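Long-range contacts in xylulose kinase (Escherichia coli, PDB 2ITM), which phosphorylates D-xylulose to D-xylulose 5-phosphate at the expense of ATP, as a homodimeric member of the FGGY carbohydrate kinase family: residues Gly4-Thr9 with Val422-Gly427; Gln43-Trp48 with Arg91-Trp96; Leu71-Gln76 with Leu151-Leu156; Glu163-Met168 with Ala201-Ser206; Ser206-Ala211 with Pro226-Gly231. All coordinates share one frame; numbering follows the deposited sequence.

Contact 1 (Gly4-Thr9 with Val422-Gly427); sequences GIDLGT and VGPALG
Asp6 and Pro424 make the van der Waals part of this contact between strand 2-7 and the start of helix 424-436. The carboxylate lies against the proline ring: OD2 of Asp6 is 3.5 Å from CB of Pro424, and OD1 of Asp6 is 3.9 Å from both CG and CD of that ring. A chi1 of 177° sets CG of Asp6 anti to the backbone N, 3.7 Å from CB of Pro424, while CB of Asp6 stays 3.9 Å from CB of Ala425.

Direct contact of the backbones is limited to a CA-H...O interaction, in which CA of Gly4 approaches O of Ala425 at 3.5 Å with an almost straight angle at the hydrogen, 165°.

Polar contact is relayed by one water. It accepts from Ala425 N at 2.7 Å, donates to Val422 O at 3.0 Å and gives a weak bond to Asp6 OD1 at 3.3 Å. Val422 O is also bound by Lys13 NZ.

Asp6 is probably important for activity, and Pro424 is close to Asp233, the inferred proton acceptor. A helix of the C-terminal family region thus packs on the first strand of the N-terminal one, at the interdomain cleft of the actin-like ATPase fold.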
# COMPACT_ATOMS: atom_id res chain seq x y z
N GLY A 4 -43.86 -11.88 -3.19
CA GLY A 4 -43.00 -10.92 -2.53
C GLY A 4 -42.33 -9.98 -3.49
O GLY A 4 -41.78 -10.40 -4.50
N ILE A 5 -42.39 -8.69 -3.17
CA ILE A 5 -41.67 -7.65 -3.88
C ILE A 5 -40.55 -7.06 -3.03
O ILE A 5 -40.77 -6.72 -1.87
CB ILE A 5 -42.61 -6.53 -4.29
CG1 ILE A 5 -43.81 -7.06 -5.06
CG2 ILE A 5 -41.88 -5.50 -5.10
CD1 ILE A 5 -44.93 -6.09 -5.15
N ASP A 6 -39.37 -6.92 -3.61
CA ASP A 6 -38.27 -6.21 -2.98
C ASP A 6 -37.81 -5.03 -3.81
O ASP A 6 -37.21 -5.19 -4.86
CB ASP A 6 -37.11 -7.16 -2.69
CG ASP A 6 -35.91 -6.45 -2.10
OD1 ASP A 6 -34.80 -6.77 -2.52
OD2 ASP A 6 -35.98 -5.58 -1.22
N LEU A 7 -38.12 -3.84 -3.31
CA LEU A 7 -37.63 -2.61 -3.87
C LEU A 7 -36.24 -2.33 -3.36
O LEU A 7 -36.06 -1.76 -2.29
CB LEU A 7 -38.57 -1.46 -3.49
CG LEU A 7 -38.84 -0.35 -4.48
CD1 LEU A 7 -39.32 0.88 -3.78
CD2 LEU A 7 -37.63 -0.05 -5.29
N GLY A 8 -35.25 -2.74 -4.13
CA GLY A 8 -33.87 -2.45 -3.81
C GLY A 8 -33.43 -1.10 -4.29
O GLY A 8 -34.24 -0.29 -4.73
N THR A 9 -32.14 -0.85 -4.21
CA THR A 9 -31.57 0.37 -4.74
C THR A 9 -31.25 0.22 -6.23
O THR A 9 -31.47 1.13 -7.00
CB THR A 9 -30.34 0.79 -3.95
OG1 THR A 9 -30.57 0.62 -2.56
CG2 THR A 9 -30.13 2.26 -4.07
N VAL A 422 -32.23 -15.62 -2.23
CA VAL A 422 -33.46 -15.02 -2.69
C VAL A 422 -33.62 -13.57 -2.25
O VAL A 422 -33.99 -12.71 -3.03
CB VAL A 422 -34.68 -15.84 -2.32
CG1 VAL A 422 -35.93 -15.21 -2.85
CG2 VAL A 422 -34.53 -17.23 -2.85
N GLY A 423 -33.33 -13.31 -0.98
CA GLY A 423 -33.30 -11.95 -0.48
C GLY A 423 -34.58 -11.54 0.23
O GLY A 423 -35.43 -12.36 0.51
N PRO A 424 -34.69 -10.25 0.49
CA PRO A 424 -35.84 -9.69 1.18
C PRO A 424 -37.19 -10.03 0.58
O PRO A 424 -38.15 -10.08 1.30
CB PRO A 424 -35.58 -8.20 1.10
CG PRO A 424 -34.12 -8.09 1.10
CD PRO A 424 -33.64 -9.23 0.30
N ALA A 425 -37.24 -10.27 -0.73
CA ALA A 425 -38.47 -10.70 -1.38
C ALA A 425 -39.06 -11.96 -0.74
O ALA A 425 -40.27 -12.07 -0.59
CB ALA A 425 -38.26 -10.90 -2.86
N LEU A 426 -38.20 -12.90 -0.38
CA LEU A 426 -38.59 -14.08 0.36
C LEU A 426 -39.32 -13.76 1.66
O LEU A 426 -40.41 -14.23 1.88
CB LEU A 426 -37.39 -14.98 0.62
CG LEU A 426 -37.71 -16.31 1.29
CD1 LEU A 426 -38.75 -17.00 0.51
CD2 LEU A 426 -36.48 -17.16 1.45
N GLY A 427 -38.71 -12.94 2.50
CA GLY A 427 -39.34 -12.51 3.73
C GLY A 427 -40.65 -11.78 3.52
O GLY A 427 -41.62 -11.99 4.21
O HOH W 1 -35.28 -10.08 -2.63

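Contact 2 (Gln43-Trp48 with Arg91-Trp96); sequences QDPEQW and RPAILW. With XUL (D-xylulose), chain C.
Ala93 N donates to Gln43 O at 2.9 Å, the shorter of two backbone bonds that join these residues; the carbonyl is approached almost end-on, with a C=O...N angle of 161°. The return bond, from Gln43 N to Ala93 O, measures 3.2 Å and uses a lone pair in the carbonyl plane. Together they define an antiparallel hydrogen-bonded pair in a small sheet of strands 42-43 and 93-94.

Helix 45-62 starts directly after this pair. Asp44 is its N-cap: OD2 of Asp44 receives Glu46 N at 2.8 Å, the N-H coming from above the carboxylate plane, 59° out of it.

Apolar packing fills in on the side of Ala93 CB. Trp48, with CG anti to its carbonyl carbon (chi1 -62°), brings CH2 of its indole to 3.4 Å from CB of Ala93, and CD2 of Leu95 lies at the indole edge near the ring plane, 4.2 Å from CZ2 of Trp48. One face of the same indole carries CA of Pro45 toward its rim. Leu95 also crosses the Gln43 side chain at about a right angle, its CD1 3.9 Å from CG of Gln43.

One residue beyond Leu95 the segment reaches the sugar. O4 of D-xylulose sits over one face of Trp96, 3.1 Å from CE3 of Trp96 and offset toward the ring's rim, while Trp96 NE1 is hydrogen-bonded to Thr9 OG1. With Met77, His78 and Asp233 hydrogen-bonding the same ligand, the indole is an aromatic wall of the xylulose pocket.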
# COMPACT_ATOMS: atom_id res chain seq x y z
N GLN A 43 -33.47 8.94 -6.34
CA GLN A 43 -34.24 8.26 -7.36
C GLN A 43 -35.61 8.89 -7.53
O GLN A 43 -36.16 9.48 -6.62
CB GLN A 43 -34.37 6.77 -7.04
CG GLN A 43 -33.13 5.97 -7.34
CD GLN A 43 -33.17 4.58 -6.77
OE1 GLN A 43 -32.47 3.70 -7.24
NE2 GLN A 43 -33.96 4.38 -5.74
N ASP A 44 -36.15 8.76 -8.73
CA ASP A 44 -37.50 9.22 -9.04
C ASP A 44 -38.52 8.12 -8.71
O ASP A 44 -38.49 7.04 -9.27
CB ASP A 44 -37.58 9.65 -10.50
CG ASP A 44 -38.99 9.75 -11.02
OD1 ASP A 44 -39.15 9.77 -12.25
OD2 ASP A 44 -40.00 9.83 -10.31
N PRO A 45 -39.40 8.42 -7.77
CA PRO A 45 -40.28 7.39 -7.23
C PRO A 45 -41.13 6.79 -8.33
O PRO A 45 -41.56 5.65 -8.23
CB PRO A 45 -41.14 8.16 -6.22
CG PRO A 45 -40.34 9.30 -5.83
CD PRO A 45 -39.54 9.69 -7.05
N GLU A 46 -41.33 7.53 -9.40
CA GLU A 46 -42.00 6.99 -10.56
C GLU A 46 -41.24 5.83 -11.21
O GLU A 46 -41.85 4.89 -11.68
CB GLU A 46 -42.32 8.08 -11.58
CG GLU A 46 -43.11 7.60 -12.78
CD GLU A 46 -44.52 7.18 -12.43
OE1 GLU A 46 -45.13 7.80 -11.54
OE2 GLU A 46 -45.03 6.24 -13.06
N GLN A 47 -39.92 5.90 -11.21
CA GLN A 47 -39.11 4.79 -11.67
C GLN A 47 -39.28 3.53 -10.84
O GLN A 47 -39.16 2.44 -11.37
CB GLN A 47 -37.64 5.19 -11.77
CG GLN A 47 -36.77 4.18 -12.54
CD GLN A 47 -35.26 4.30 -12.26
OE1 GLN A 47 -34.85 4.99 -11.33
NE2 GLN A 47 -34.44 3.62 -13.07
N TRP A 48 -39.55 3.68 -9.54
CA TRP A 48 -39.88 2.53 -8.70
C TRP A 48 -41.12 1.83 -9.22
O TRP A 48 -41.18 0.62 -9.30
CB TRP A 48 -40.10 2.94 -7.25
CG TRP A 48 -38.93 3.56 -6.58
CD1 TRP A 48 -37.62 3.40 -6.90
CD2 TRP A 48 -38.96 4.43 -5.44
NE1 TRP A 48 -36.81 4.11 -6.04
CE2 TRP A 48 -37.63 4.76 -5.13
CE3 TRP A 48 -39.97 4.97 -4.65
CZ2 TRP A 48 -37.28 5.60 -4.08
CZ3 TRP A 48 -39.65 5.80 -3.62
CH2 TRP A 48 -38.32 6.11 -3.34
N ARG A 91 -40.28 16.25 -4.63
CA ARG A 91 -38.91 16.19 -5.11
C ARG A 91 -38.46 14.76 -5.25
O ARG A 91 -39.15 13.85 -4.84
CB ARG A 91 -37.98 16.94 -4.17
CG ARG A 91 -37.62 16.19 -2.90
CD ARG A 91 -36.88 17.01 -1.87
NE ARG A 91 -35.66 17.65 -2.37
CZ ARG A 91 -34.74 17.06 -3.11
NH1 ARG A 91 -34.86 15.79 -3.45
NH2 ARG A 91 -33.68 17.73 -3.51
N PRO A 92 -37.30 14.54 -5.84
CA PRO A 92 -36.77 13.18 -5.94
C PRO A 92 -36.47 12.59 -4.57
O PRO A 92 -36.15 13.31 -3.64
CB PRO A 92 -35.47 13.36 -6.76
CG PRO A 92 -35.69 14.58 -7.53
CD PRO A 92 -36.49 15.46 -6.64
N ALA A 93 -36.61 11.28 -4.45
CA ALA A 93 -36.34 10.59 -3.20
C ALA A 93 -34.88 10.69 -2.80
O ALA A 93 -33.99 10.42 -3.58
CB ALA A 93 -36.80 9.15 -3.26
N ILE A 94 -34.65 11.10 -1.56
CA ILE A 94 -33.32 11.15 -1.00
C ILE A 94 -32.98 9.85 -0.28
O ILE A 94 -33.53 9.57 0.77
CB ILE A 94 -33.23 12.32 -0.01
CG1 ILE A 94 -33.60 13.63 -0.69
CG2 ILE A 94 -31.86 12.38 0.62
CD1 ILE A 94 -33.72 14.72 0.26
N LEU A 95 -32.06 9.08 -0.84
CA LEU A 95 -31.86 7.70 -0.43
C LEU A 95 -31.01 7.48 0.82
O LEU A 95 -30.42 8.40 1.36
CB LEU A 95 -31.31 6.87 -1.58
CG LEU A 95 -31.97 7.03 -2.94
CD1 LEU A 95 -31.36 6.03 -3.89
CD2 LEU A 95 -33.46 6.86 -2.82
N TRP A 96 -30.96 6.24 1.27
CA TRP A 96 -30.20 5.84 2.43
C TRP A 96 -28.72 6.15 2.29
O TRP A 96 -28.06 6.47 3.26
CB TRP A 96 -30.38 4.34 2.69
CG TRP A 96 -29.85 3.52 1.60
CD1 TRP A 96 -30.47 3.22 0.45
CD2 TRP A 96 -28.55 2.95 1.51
NE1 TRP A 96 -29.66 2.46 -0.35
CE2 TRP A 96 -28.46 2.29 0.28
CE3 TRP A 96 -27.44 2.92 2.36
CZ2 TRP A 96 -27.33 1.61 -0.12
CZ3 TRP A 96 -26.32 2.26 1.96
CH2 TRP A 96 -26.27 1.60 0.73
C1 XUL C . -29.13 0.79 7.15
C2 XUL C . -28.97 -0.42 6.23
C3 XUL C . -30.08 -0.74 5.29
C4 XUL C . -29.52 -0.51 3.92
C5 XUL C . -30.59 -0.39 2.86
O1 XUL C . -29.84 0.45 8.31
O2 XUL C . -27.67 -0.83 5.86
O3 XUL C . -31.07 0.22 5.51
O4 XUL C . -28.82 0.70 4.02
O5 XUL C . -31.84 -0.48 3.46

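Contact 3 (Leu71-Gln76 with Leu151-Leu156); sequences LGIAGQ and LPKDYL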
# COMPACT_ATOMS: atom_id res chain seq x y z
N LEU A 71 -50.03 -10.58 -0.85
CA LEU A 71 -48.83 -9.93 -1.36
C LEU A 71 -48.08 -9.11 -0.31
O LEU A 71 -48.67 -8.37 0.45
CB LEU A 71 -49.16 -9.07 -2.57
CG LEU A 71 -48.01 -8.31 -3.21
CD1 LEU A 71 -48.23 -8.04 -4.67
CD2 LEU A 71 -47.77 -7.03 -2.46
N GLY A 72 -46.76 -9.27 -0.31
CA GLY A 72 -45.88 -8.54 0.58
C GLY A 72 -44.84 -7.70 -0.14
O GLY A 72 -44.45 -8.00 -1.24
N ILE A 73 -44.40 -6.65 0.53
CA ILE A 73 -43.33 -5.80 0.05
C ILE A 73 -42.20 -5.62 1.06
O ILE A 73 -42.42 -5.61 2.27
CB ILE A 73 -43.84 -4.42 -0.41
CG1 ILE A 73 -44.24 -3.56 0.78
CG2 ILE A 73 -45.01 -4.56 -1.33
CD1 ILE A 73 -45.48 -2.78 0.55
N ALA A 74 -40.99 -5.50 0.54
CA ALA A 74 -39.86 -5.00 1.29
C ALA A 74 -39.08 -3.98 0.47
O ALA A 74 -39.30 -3.86 -0.72
CB ALA A 74 -38.93 -6.14 1.68
N GLY A 75 -38.19 -3.25 1.13
CA GLY A 75 -37.61 -2.06 0.54
C GLY A 75 -36.32 -1.56 1.17
O GLY A 75 -36.11 -1.68 2.36
N GLN A 76 -35.48 -0.99 0.33
CA GLN A 76 -34.44 -0.09 0.76
C GLN A 76 -34.94 0.88 1.83
O GLN A 76 -35.94 1.54 1.65
CB GLN A 76 -33.82 0.65 -0.43
CG GLN A 76 -34.78 1.55 -1.17
CD GLN A 76 -34.09 2.54 -2.09
OE1 GLN A 76 -33.40 3.44 -1.65
NE2 GLN A 76 -34.31 2.39 -3.38
N LEU A 151 -41.49 6.22 3.22
CA LEU A 151 -40.39 5.38 2.83
C LEU A 151 -40.65 4.76 1.46
O LEU A 151 -41.75 4.78 0.97
CB LEU A 151 -40.13 4.32 3.89
CG LEU A 151 -39.70 4.84 5.26
CD1 LEU A 151 -39.95 3.84 6.35
CD2 LEU A 151 -38.23 5.21 5.22
N PRO A 152 -39.62 4.24 0.83
CA PRO A 152 -39.70 3.90 -0.59
C PRO A 152 -40.69 2.78 -0.88
O PRO A 152 -41.50 2.92 -1.78
CB PRO A 152 -38.25 3.50 -0.91
CG PRO A 152 -37.44 4.30 0.04
CD PRO A 152 -38.21 4.32 1.30
N LYS A 153 -40.65 1.70 -0.12
CA LYS A 153 -41.57 0.60 -0.33
C LYS A 153 -43.01 1.00 -0.02
O LYS A 153 -43.95 0.47 -0.59
CB LYS A 153 -41.16 -0.60 0.50
CG LYS A 153 -41.83 -0.66 1.85
CD LYS A 153 -41.41 -1.85 2.63
CE LYS A 153 -42.26 -2.02 3.86
NZ LYS A 153 -42.28 -0.85 4.75
N ASP A 154 -43.15 1.95 0.89
CA ASP A 154 -44.44 2.46 1.30
C ASP A 154 -45.06 3.38 0.25
O ASP A 154 -46.26 3.43 0.12
CB ASP A 154 -44.35 3.13 2.66
CG ASP A 154 -43.87 2.19 3.75
OD1 ASP A 154 -44.15 0.99 3.66
OD2 ASP A 154 -43.20 2.56 4.71
N TYR A 155 -44.23 4.07 -0.51
CA TYR A 155 -44.73 4.80 -1.66
C TYR A 155 -45.30 3.82 -2.67
O TYR A 155 -46.36 4.02 -3.21
CB TYR A 155 -43.67 5.66 -2.33
CG TYR A 155 -44.12 6.21 -3.66
CD1 TYR A 155 -44.94 7.32 -3.73
CD2 TYR A 155 -43.75 5.61 -4.84
CE1 TYR A 155 -45.35 7.81 -4.94
CE2 TYR A 155 -44.16 6.09 -6.05
CZ TYR A 155 -44.97 7.19 -6.10
OH TYR A 155 -45.39 7.67 -7.31
N LEU A 156 -44.57 2.73 -2.86
CA LEU A 156 -45.03 1.60 -3.62
C LEU A 156 -46.39 1.07 -3.18
O LEU A 156 -47.27 0.86 -4.01
CB LEU A 156 -43.99 0.50 -3.61
CG LEU A 156 -43.88 -0.37 -4.84
CD1 LEU A 156 -43.99 0.45 -6.10
CD2 LEU A 156 -42.57 -1.12 -4.81
O HOH W 2 -38.64 1.06 2.32
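Lys153 and Ile73 account for most of the buried surface, with Gln76 and Pro152 next. The aliphatic part of Lys153 lies over strand 70-75: its CD is 3.8 Å from both CG1 of Ile73 and CA of Ala74, and its CB is 3.8 Å from CA of Gly75, where no side chain stands between helix and strand. Ile73 meets it with CG1, placed between the backbone N and the carbonyl carbon (chi1 73°), and CD1 of Ile73 reaches on to Lys153 O.

Beyond these methylenes the lysine chain bends at chi4 (-56°), which brings NZ of Lys153 to 2.8 Å from OD1 of Asp154 in a salt bridge on the syn side of the carboxylate. Asp167 and Asp170 are further salt-bridge partners of NZ, so this buried ammonium has three acid partners, which probably favour its charged form.

Gln76 and Pro152 cross at about a right angle at the end of the strand. CG of Pro152 touches Gln76 O at 3.5 Å, and a water that donates to Gln76 O at 2.8 Å accepts from Lys153 N at 3.2 Å, linking the strand end to the first turn of the helix.

The segment axes approach to 7.5 Å and run roughly antiparallel, at 147°. This is a helix packed on the central sheet of the N-terminal actin-like ATPase domain, beside the xylulose pocket that Gln76 helps to line.

Contact 4 (Glu163-Met168 with Ala201-Ser206); sequences EFASDM and ALYEGS
Ser166 N donates to Ala201 O at 2.8 Å in a nearly straight bond (169° at the hydrogen), met almost along the C=O axis. Tyr203 N follows with a bond to Ser166 O at 2.9 Å, and Ala201 N with one to Phe164 O at 3.2 Å, where the N-H stands above the carbonyl plane. Met168 N to Tyr203 O, at 3.1 Å, is weak because it is bent to 124°. This alternation makes strands 165-167 and 201-203 a two-stranded parallel sheet, with Ala165, Ser166 and Asp167 paired with Ala201, Leu202 and Tyr203.

At its end Asp167 is the N-cap of helix 168-172: OD1 bonds Ser169 OG and, weakly, Asp170 N. Ser166 OG turns to the other sheet face, toward Asp154.

Outward from the backbone, Ala165 and Tyr203 share a face, with CB of Ala165 3.9 Å from CE1 of Tyr203. The Met168 side chain bends at chi2 (-64°), which sets SD, and CE beyond it lies 3.9 Å from CB of Leu202, the two side chains crossing at about a right angle. Glu204 folds back too, its OE1 3.7 Å from CG of Met168, and that carboxylate forms a salt bridge with Arg182.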
# COMPACT_ATOMS: atom_id res chain seq x y z
N GLU A 163 -53.42 3.32 0.01
CA GLU A 163 -53.33 3.53 1.45
C GLU A 163 -51.98 4.12 1.84
O GLU A 163 -51.00 3.92 1.14
CB GLU A 163 -53.55 2.23 2.22
CG GLU A 163 -54.65 1.33 1.70
CD GLU A 163 -56.02 1.89 1.97
OE1 GLU A 163 -56.10 2.87 2.72
OE2 GLU A 163 -56.99 1.37 1.45
N PHE A 164 -51.95 4.85 2.95
CA PHE A 164 -50.73 5.34 3.56
C PHE A 164 -50.37 4.50 4.77
O PHE A 164 -50.96 4.65 5.82
CB PHE A 164 -50.87 6.80 4.01
CG PHE A 164 -51.23 7.77 2.91
CD1 PHE A 164 -52.54 7.99 2.57
CD2 PHE A 164 -50.25 8.47 2.24
CE1 PHE A 164 -52.86 8.87 1.57
CE2 PHE A 164 -50.58 9.35 1.24
CZ PHE A 164 -51.88 9.55 0.91
N ALA A 165 -49.39 3.62 4.63
CA ALA A 165 -49.02 2.72 5.70
C ALA A 165 -47.57 2.28 5.68
O ALA A 165 -46.97 2.16 4.63
CB ALA A 165 -49.93 1.53 5.72
N SER A 166 -47.02 2.03 6.86
CA SER A 166 -45.73 1.39 7.00
C SER A 166 -45.70 0.31 8.08
O SER A 166 -46.67 0.11 8.77
CB SER A 166 -44.64 2.43 7.25
OG SER A 166 -43.35 1.91 7.04
N ASP A 167 -44.55 -0.32 8.20
CA ASP A 167 -44.30 -1.28 9.25
C ASP A 167 -43.27 -0.77 10.26
O ASP A 167 -42.55 0.14 9.99
CB ASP A 167 -43.87 -2.62 8.67
CG ASP A 167 -42.43 -2.65 8.29
OD1 ASP A 167 -41.64 -3.22 9.03
OD2 ASP A 167 -41.99 -2.12 7.26
N MET A 168 -43.21 -1.42 11.41
CA MET A 168 -42.35 -1.00 12.50
C MET A 168 -40.83 -1.04 12.19
O MET A 168 -40.06 -0.26 12.69
CB MET A 168 -42.65 -1.81 13.76
CG MET A 168 -44.09 -1.68 14.25
SD MET A 168 -44.53 -0.03 14.77
CE MET A 168 -46.19 -0.31 15.29
N ALA A 201 -49.86 5.50 8.70
CA ALA A 201 -50.25 4.57 9.74
C ALA A 201 -49.25 3.43 9.93
O ALA A 201 -48.68 2.94 8.99
CB ALA A 201 -51.63 4.03 9.46
N LEU A 202 -49.05 3.04 11.18
CA LEU A 202 -48.07 2.02 11.52
C LEU A 202 -48.73 0.67 11.73
O LEU A 202 -49.76 0.59 12.36
CB LEU A 202 -47.29 2.42 12.76
CG LEU A 202 -46.40 3.65 12.66
CD1 LEU A 202 -46.04 4.19 14.02
CD2 LEU A 202 -45.16 3.37 11.84
N TYR A 203 -48.09 -0.35 11.21
CA TYR A 203 -48.53 -1.71 11.43
C TYR A 203 -47.34 -2.58 11.81
O TYR A 203 -46.20 -2.17 11.68
CB TYR A 203 -49.19 -2.27 10.17
CG TYR A 203 -50.48 -1.62 9.77
CD1 TYR A 203 -50.51 -0.32 9.30
CD2 TYR A 203 -51.67 -2.30 9.84
CE1 TYR A 203 -51.70 0.27 8.92
CE2 TYR A 203 -52.86 -1.73 9.47
CZ TYR A 203 -52.87 -0.44 9.00
OH TYR A 203 -54.06 0.13 8.63
N GLU A 204 -47.61 -3.78 12.27
CA GLU A 204 -46.61 -4.84 12.29
C GLU A 204 -46.47 -5.48 10.92
O GLU A 204 -47.39 -5.46 10.14
CB GLU A 204 -46.93 -5.87 13.36
CG GLU A 204 -47.12 -5.31 14.75
CD GLU A 204 -45.83 -4.86 15.40
OE1 GLU A 204 -44.76 -5.23 14.92
OE2 GLU A 204 -45.90 -4.13 16.39
N GLY A 205 -45.30 -6.03 10.64
CA GLY A 205 -44.97 -6.54 9.32
C GLY A 205 -45.99 -7.49 8.75
O GLY A 205 -46.23 -7.49 7.55
N SER A 206 -46.61 -8.28 9.62
CA SER A 206 -47.42 -9.42 9.23
C SER A 206 -48.91 -9.08 9.14
O SER A 206 -49.72 -9.93 8.85
CB SER A 206 -47.21 -10.58 10.20
OG SER A 206 -47.18 -10.12 11.53

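Contact 5 (Ser206-Ala211 with Pro226-Gly231); sequences SEITGA and PVVAGG
Thr209 and Val227 mark the tight part of this antiparallel pairing: Thr209 N donates to Val227 O at 2.8 Å, with 171° at the hydrogen. Val227 N donates to O of the next residue, Gly210, at 2.8 Å, from above that carbonyl's plane, 37° out of it. Ala229 N binds Glu207 O at 3.0 Å. Each of the three carbonyls also has a CA-H...O contact: CA of Val228 lies 3.2 Å from Glu207 O, CA of Pro226 3.4 Å from Gly210 O, and CA of Ile208 approaches Val227 O. Methyl packing backs up the buried side, where CG2 of Thr209, anti to its carbonyl carbon, rests 3.8 Å from CB of Ala229.

The solvent side, with exposed Glu207 and Ile208, is looser: the side chains of Ile208 and Val228 diverge, their CG1 atoms 4.3 Å apart. Yet CD1 of Ile208 is a close 3.5 Å from CB of Pro226, the two side by side. Glu207 turns away and its OE2 accepts Glu204 N.

Strand 208-211 forms the edge of the six-stranded sheet within this chain. Main-chain hydrogen bonds carry the join between the two segments, and the Arg157 side chain takes up the carbonyls of Val228 and Ala229.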
# COMPACT_ATOMS: atom_id res chain seq x y z
N SER A 206 -46.61 -8.28 9.62
CA SER A 206 -47.42 -9.42 9.23
C SER A 206 -48.91 -9.08 9.14
O SER A 206 -49.72 -9.93 8.85
CB SER A 206 -47.21 -10.58 10.20
OG SER A 206 -47.18 -10.12 11.53
N GLU A 207 -49.23 -7.82 9.38
CA GLU A 207 -50.59 -7.31 9.35
C GLU A 207 -50.97 -6.75 7.97
O GLU A 207 -50.14 -6.25 7.25
CB GLU A 207 -50.79 -6.26 10.43
CG GLU A 207 -50.70 -6.79 11.84
CD GLU A 207 -50.73 -5.71 12.90
OE1 GLU A 207 -50.82 -6.05 14.09
OE2 GLU A 207 -50.67 -4.52 12.56
N ILE A 208 -52.25 -6.84 7.64
CA ILE A 208 -52.78 -6.33 6.39
C ILE A 208 -53.08 -4.83 6.43
O ILE A 208 -53.69 -4.33 7.35
CB ILE A 208 -54.03 -7.13 5.98
CG1 ILE A 208 -53.68 -8.61 5.85
CG2 ILE A 208 -54.64 -6.62 4.71
CD1 ILE A 208 -54.73 -9.42 5.21
N THR A 209 -52.61 -4.11 5.42
CA THR A 209 -52.77 -2.67 5.37
C THR A 209 -53.84 -2.25 4.37
O THR A 209 -54.22 -1.09 4.31
CB THR A 209 -51.45 -2.00 5.01
OG1 THR A 209 -51.01 -2.47 3.74
CG2 THR A 209 -50.38 -2.42 5.96
N GLY A 210 -54.32 -3.20 3.59
CA GLY A 210 -55.22 -2.93 2.50
C GLY A 210 -55.18 -4.01 1.46
O GLY A 210 -54.81 -5.15 1.74
N ALA A 211 -55.56 -3.65 0.25
CA ALA A 211 -55.60 -4.56 -0.87
C ALA A 211 -55.20 -3.85 -2.14
O ALA A 211 -55.26 -2.64 -2.22
CB ALA A 211 -56.95 -5.16 -1.01
N PRO A 226 -55.02 -9.07 -0.64
CA PRO A 226 -54.60 -8.34 0.55
C PRO A 226 -53.10 -8.09 0.60
O PRO A 226 -52.32 -8.93 0.19
CB PRO A 226 -55.02 -9.26 1.69
CG PRO A 226 -55.63 -10.44 1.07
CD PRO A 226 -55.24 -10.49 -0.34
N VAL A 227 -52.71 -6.92 1.08
CA VAL A 227 -51.32 -6.53 1.12
C VAL A 227 -50.85 -6.33 2.55
O VAL A 227 -51.48 -5.63 3.31
CB VAL A 227 -51.08 -5.22 0.37
CG1 VAL A 227 -49.64 -4.79 0.50
CG2 VAL A 227 -51.51 -5.34 -1.06
N VAL A 228 -49.74 -6.95 2.91
CA VAL A 228 -49.18 -6.77 4.23
C VAL A 228 -48.19 -5.60 4.31
O VAL A 228 -47.72 -5.11 3.31
CB VAL A 228 -48.56 -8.06 4.80
CG1 VAL A 228 -49.56 -9.19 4.82
CG2 VAL A 228 -47.31 -8.43 4.05
N ALA A 229 -47.90 -5.17 5.53
CA ALA A 229 -47.00 -4.05 5.76
C ALA A 229 -45.58 -4.29 5.28
O ALA A 229 -44.92 -3.38 4.82
CB ALA A 229 -47.01 -3.68 7.22
N GLY A 230 -45.11 -5.52 5.38
CA GLY A 230 -43.76 -5.87 4.99
C GLY A 230 -42.71 -5.52 6.01
O GLY A 230 -42.96 -5.49 7.21
N GLY A 231 -41.51 -5.24 5.52
CA GLY A 231 -40.36 -4.86 6.34
C GLY A 231 -39.36 -4.06 5.53
O GLY A 231 -39.33 -4.13 4.31

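Overall arrangement
Along the chain, contact 1 spans all the others, because its segments lie 413 residues apart and bracket them; contacts 2 and 3 interleave, and contacts 4 and 5 follow, meeting at Ser206. Contacts 1, 3 and 5 all reach one sheet, in which strand 70-75 lies between strands 2-7 and 226-232. Contact 3 is the hub: its centre is about 9 Å from that of contact 1, 10 Å from those of contacts 4 and 5, and 12 Å from that of contact 2. Contacts 2 and 5, 22 Å apart between centres, do not touch. The sheet runs from the interdomain cleft and xylulose pocket out to edge strand 208-211, with the small sheet of contact 4 alongside.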